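Local coordinates for histidine triad (HIT) protein (Sinorhizobium meliloti, PDB 3NRD) that probably binds nucleotides and may hydrolyse them as a member of the histidine triad superfamily, this chain being the HIT-domain-bearing C-terminal part of a longer protein, at the interface of chains A and B. Numbering follows the deposited sequence. Chains: chain A/B, histidine triad (HIT) protein.

Contact 1: the interface of chains A and B. Residues chain A 47, 86-87, 90; chain B 78-79, 81, 106.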
# COMPACT_ATOMS: atom_id res chain seq x y z
N LYS A 47 7.60 4.84 -11.43
CA LYS A 47 6.15 4.60 -11.34
C LYS A 47 5.81 3.42 -10.42
O LYS A 47 4.91 3.53 -9.59
CB LYS A 47 5.51 4.47 -12.75
CG LYS A 47 5.25 3.08 -13.27
CD LYS A 47 4.72 3.09 -14.72
CE LYS A 47 3.21 2.91 -14.78
N GLY A 86 -1.21 4.94 -7.73
CA GLY A 86 -0.72 5.59 -8.89
C GLY A 86 -1.48 5.37 -10.16
O GLY A 86 -0.88 5.44 -11.24
N ASN A 87 -2.77 5.12 -10.07
CA ASN A 87 -3.60 5.04 -11.26
C ASN A 87 -3.79 6.47 -11.78
O ASN A 87 -3.82 6.67 -12.98
CB ASN A 87 -4.94 4.33 -11.02
CG ASN A 87 -4.78 2.90 -10.44
OD1 ASN A 87 -3.78 2.22 -10.70
ND2 ASN A 87 -5.77 2.44 -9.66
N ARG A 90 1.10 9.08 -11.80
CA ARG A 90 2.04 7.95 -12.03
C ARG A 90 3.36 8.03 -11.28
O ARG A 90 3.93 7.00 -11.00
CB ARG A 90 2.37 7.78 -13.52
CG ARG A 90 1.25 7.15 -14.28
CD ARG A 90 1.05 5.69 -13.87
NE ARG A 90 -0.32 5.27 -14.17
CZ ARG A 90 -0.68 4.56 -15.24
NH1 ARG A 90 0.20 4.11 -16.15
NH2 ARG A 90 -1.97 4.29 -15.38
N GLU B 78 -1.26 -2.29 -16.75
CA GLU B 78 -0.82 -0.91 -16.92
C GLU B 78 -0.17 -0.40 -15.62
O GLU B 78 0.79 0.37 -15.62
CB GLU B 78 -2.02 -0.04 -17.29
CG GLU B 78 -1.73 1.42 -17.48
CD GLU B 78 -2.94 2.25 -17.90
OE1 GLU B 78 -4.01 1.67 -18.22
OE2 GLU B 78 -2.79 3.51 -17.88
N LYS B 79 -0.74 -0.82 -14.50
CA LYS B 79 -0.28 -0.37 -13.21
C LYS B 79 -0.54 -1.41 -12.15
O LYS B 79 -1.56 -2.11 -12.18
CB LYS B 79 -0.97 0.95 -12.83
CG LYS B 79 -0.39 1.72 -11.63
CD LYS B 79 1.01 2.31 -11.90
CE LYS B 79 1.72 2.86 -10.63
NZ LYS B 79 1.85 1.87 -9.55
N ASN B 81 -1.14 -1.92 -8.10
CA ASN B 81 -1.52 -1.26 -6.85
C ASN B 81 -1.13 -2.13 -5.66
O ASN B 81 -1.42 -3.34 -5.64
CB ASN B 81 -3.03 -0.99 -6.77
CG ASN B 81 -3.52 0.06 -7.79
OD1 ASN B 81 -4.74 0.32 -7.87
ND2 ASN B 81 -2.61 0.68 -8.54
N TRP B 106 -11.96 1.59 -12.34
CA TRP B 106 -10.79 2.35 -12.73
C TRP B 106 -11.15 3.85 -12.78
O TRP B 106 -12.16 4.18 -13.35
CB TRP B 106 -10.26 1.94 -14.10
CG TRP B 106 -9.16 2.85 -14.58
CD1 TRP B 106 -9.30 4.02 -15.27
CD2 TRP B 106 -7.76 2.67 -14.38
NE1 TRP B 106 -8.07 4.58 -15.53
CE2 TRP B 106 -7.11 3.77 -15.00
CE3 TRP B 106 -6.99 1.68 -13.78
CZ2 TRP B 106 -5.72 3.90 -15.01
CZ3 TRP B 106 -5.61 1.81 -13.80
CH2 TRP B 106 -5.00 2.92 -14.39
O HOH W 1 3.17 2.82 -7.43
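The indole of B:Trp106 meets A:Asn87 with one face and A:Arg90 with its edge. Its broad apolar face suits CB of A:Asn87, which lies over the six-membered ring, 4.0 Å from its centroid, in a CH-pi contact nearer the ring's margin than its middle. In the ring plane, NH2 of A:Arg90 comes to 3.5 Å from CH2 of B:Trp106. The guanidinium of A:Arg90 takes carbon on a flat face, CB of B:Lys79, and offers N-H groups at its edge, where B:Glu78 joins the indole. There NH2 of A:Arg90 forms a salt bridge to OE2 of B:Glu78 at 2.7 Å, meeting the carboxylate from above its plane, the two groups turned 64° apart. Beyond CB, A:Asn87 pairs its amide with that of B:Asn81. ND2 of A:Asn87 meets a lone pair of B:Asn81 OD1 at 3.0 Å, though tilted from its own amide plane, while ND2 of B:Asn81 reaches A:Asn87 OD1 at 2.9 Å from above the carbonyl plane. Asparagine suits both places, because one short amide can donate and accept at once. B:Lys79 runs its aliphatic carbons alongside A:Arg90 and A:Lys47, modelled only to CE; turns at chi2 (69°) and chi4 (55°) bring NZ within 2.7 Å of a water that also meets A:Lys47 O. B:Lys79 and B:Asn81 belong to strand 79-84, whereas A:Gly86, A:Asn87 and A:Arg90 lie in chain A's loop between its own strands 79-84 and 94-99.

Contact 2: the interface of chains A and B. Residues chain A 79, 81, 99, 106-108; chain B 85, 87-88.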
# COMPACT_ATOMS: atom_id res chain seq x y z
N LYS A 79 -5.24 2.01 13.44
CA LYS A 79 -4.64 1.29 12.33
C LYS A 79 -4.08 2.25 11.29
O LYS A 79 -4.72 3.26 10.94
CB LYS A 79 -5.68 0.38 11.68
CG LYS A 79 -5.14 -0.63 10.66
CD LYS A 79 -4.32 -1.75 11.33
CE LYS A 79 -3.73 -2.69 10.28
NZ LYS A 79 -2.70 -2.05 9.45
N ASN A 81 -2.98 2.59 7.28
CA ASN A 81 -3.14 2.07 5.94
C ASN A 81 -2.01 2.64 5.09
O ASN A 81 -1.80 3.84 5.12
CB ASN A 81 -4.47 2.46 5.30
CG ASN A 81 -5.69 1.87 5.99
OD1 ASN A 81 -6.80 2.28 5.68
ND2 ASN A 81 -5.51 0.93 6.91
N ARG A 99 -6.01 5.65 10.64
CA ARG A 99 -7.42 5.24 10.64
C ARG A 99 -7.93 4.77 12.00
O ARG A 99 -7.16 4.33 12.87
CB ARG A 99 -7.67 4.07 9.70
CG ARG A 99 -7.19 4.22 8.30
CD ARG A 99 -7.92 5.27 7.52
NE ARG A 99 -9.37 5.09 7.45
CZ ARG A 99 -10.05 4.38 6.56
NH1 ARG A 99 -9.44 3.68 5.61
NH2 ARG A 99 -11.39 4.38 6.62
N TRP A 106 -14.96 4.13 7.20
CA TRP A 106 -14.47 2.96 7.89
C TRP A 106 -15.45 1.81 7.69
O TRP A 106 -16.66 2.02 7.81
CB TRP A 106 -14.33 3.22 9.38
CG TRP A 106 -13.91 2.02 10.13
CD1 TRP A 106 -14.73 1.05 10.69
CD2 TRP A 106 -12.58 1.63 10.41
NE1 TRP A 106 -13.96 0.10 11.30
CE2 TRP A 106 -12.64 0.42 11.13
CE3 TRP A 106 -11.34 2.18 10.11
CZ2 TRP A 106 -11.49 -0.24 11.59
CZ3 TRP A 106 -10.20 1.52 10.56
CH2 TRP A 106 -10.29 0.33 11.28
N PRO A 107 -14.94 0.59 7.40
CA PRO A 107 -13.56 0.15 7.22
C PRO A 107 -13.02 0.24 5.78
O PRO A 107 -11.93 -0.27 5.52
CB PRO A 107 -13.62 -1.32 7.66
CG PRO A 107 -14.92 -1.76 7.22
CD PRO A 107 -15.85 -0.55 7.27
N GLY A 108 -13.72 0.92 4.87
CA GLY A 108 -13.30 0.99 3.47
C GLY A 108 -12.11 1.91 3.25
O GLY A 108 -11.60 2.54 4.20
N LEU B 85 -3.66 -2.56 4.31
CA LEU B 85 -4.74 -1.79 4.90
C LEU B 85 -5.07 -2.41 6.26
O LEU B 85 -4.64 -1.89 7.31
CB LEU B 85 -5.95 -1.69 3.93
CG LEU B 85 -5.71 -1.30 2.46
CD1 LEU B 85 -7.03 -1.26 1.75
CD2 LEU B 85 -4.96 0.05 2.31
N ASN B 87 -8.04 -3.00 7.90
CA ASN B 87 -9.15 -2.49 8.71
C ASN B 87 -10.19 -3.57 8.99
O ASN B 87 -10.84 -3.54 10.04
CB ASN B 87 -9.79 -1.26 8.06
CG ASN B 87 -8.76 -0.19 7.69
OD1 ASN B 87 -7.80 0.03 8.42
ND2 ASN B 87 -8.97 0.47 6.54
N ILE B 88 -10.34 -4.50 8.03
CA ILE B 88 -11.25 -5.63 8.06
C ILE B 88 -10.57 -6.91 8.64
O ILE B 88 -11.04 -7.46 9.62
CB ILE B 88 -11.84 -5.91 6.64
CG1 ILE B 88 -12.50 -4.64 6.05
CG2 ILE B 88 -12.87 -7.10 6.69
CD1 ILE B 88 -12.78 -4.71 4.52
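This is a two-fold symmetric homodimer interface between HIT domains, in which the loop after strand 79-84 of chain B is inserted against strand residues and the loop around A:Pro107 of chain A. It probably serves the dimer common in HIT proteins, whose histidine motif runs into strand 94-99, the strand that carries A:Arg99. B:Asn87 and A:Asn81 meet end to end and exchange two hydrogen bonds: ND2 of A:Asn81 to OD1 of B:Asn87 at 2.9 Å, and ND2 of B:Asn87 to OD1 of A:Asn81 at 3.0 Å. Both are nearly straight (about 170° at H), and each acceptor lies close to its donor's amide plane, although the two amides are turned 37° against each other. The other N-H of B:Asn87 goes to the backbone O of A:Pro107 at 3.2 Å, approaching from above that carbonyl plane. The amide of B:Asn87 therefore makes three bonds to chain A, which should fix its rotation. Behind it stands a second shell. NH1 of A:Arg99 bonds to OD1 of A:Asn81 at 3.0 Å, nearly along the C=O axis, so this oxygen accepts from both chains. NH1 and NH2 of A:Arg99 also grip the O of A:Gly108 end-on, a task suited to a planar group with several N-H bonds; this ties the loop around A:Pro107 to the strand. On the apolar side, CB of B:Asn87 lies over the six-membered ring of A:Trp106, and CB of A:Pro107 covers the same face. A:Pro107, rigid and preceded by a cis peptide bond, also packs its CB 3.9 Å from CG1 of B:Ile88. At the other end, the long chain of A:Lys79, CG anti to its backbone N (chi1 -169°), lets NZ donate a hydrogen bond to the backbone O of B:Leu85 at 2.9 Å. CD2 of B:Leu85 touches CB of A:Asn81, adding a small apolar contact beside the amides.

Contact 1 and contact 2 lie about 21 Å apart, measured between the centres of their C-alpha atoms, and have a common core related by the two-fold of the dimer. Residues 79, 81, 87 and 106 appear in both with the chains exchanged, so each chain both presents strand 79-84 with its tryptophan and sends its loop at residue 87 to the partner. The lysine is used differently in the two copies, toward a water in contact 1 and a backbone oxygen in contact 2. With strand 79-84 supplying residues to both, the paired loops would clasp the HIT domains together from either side.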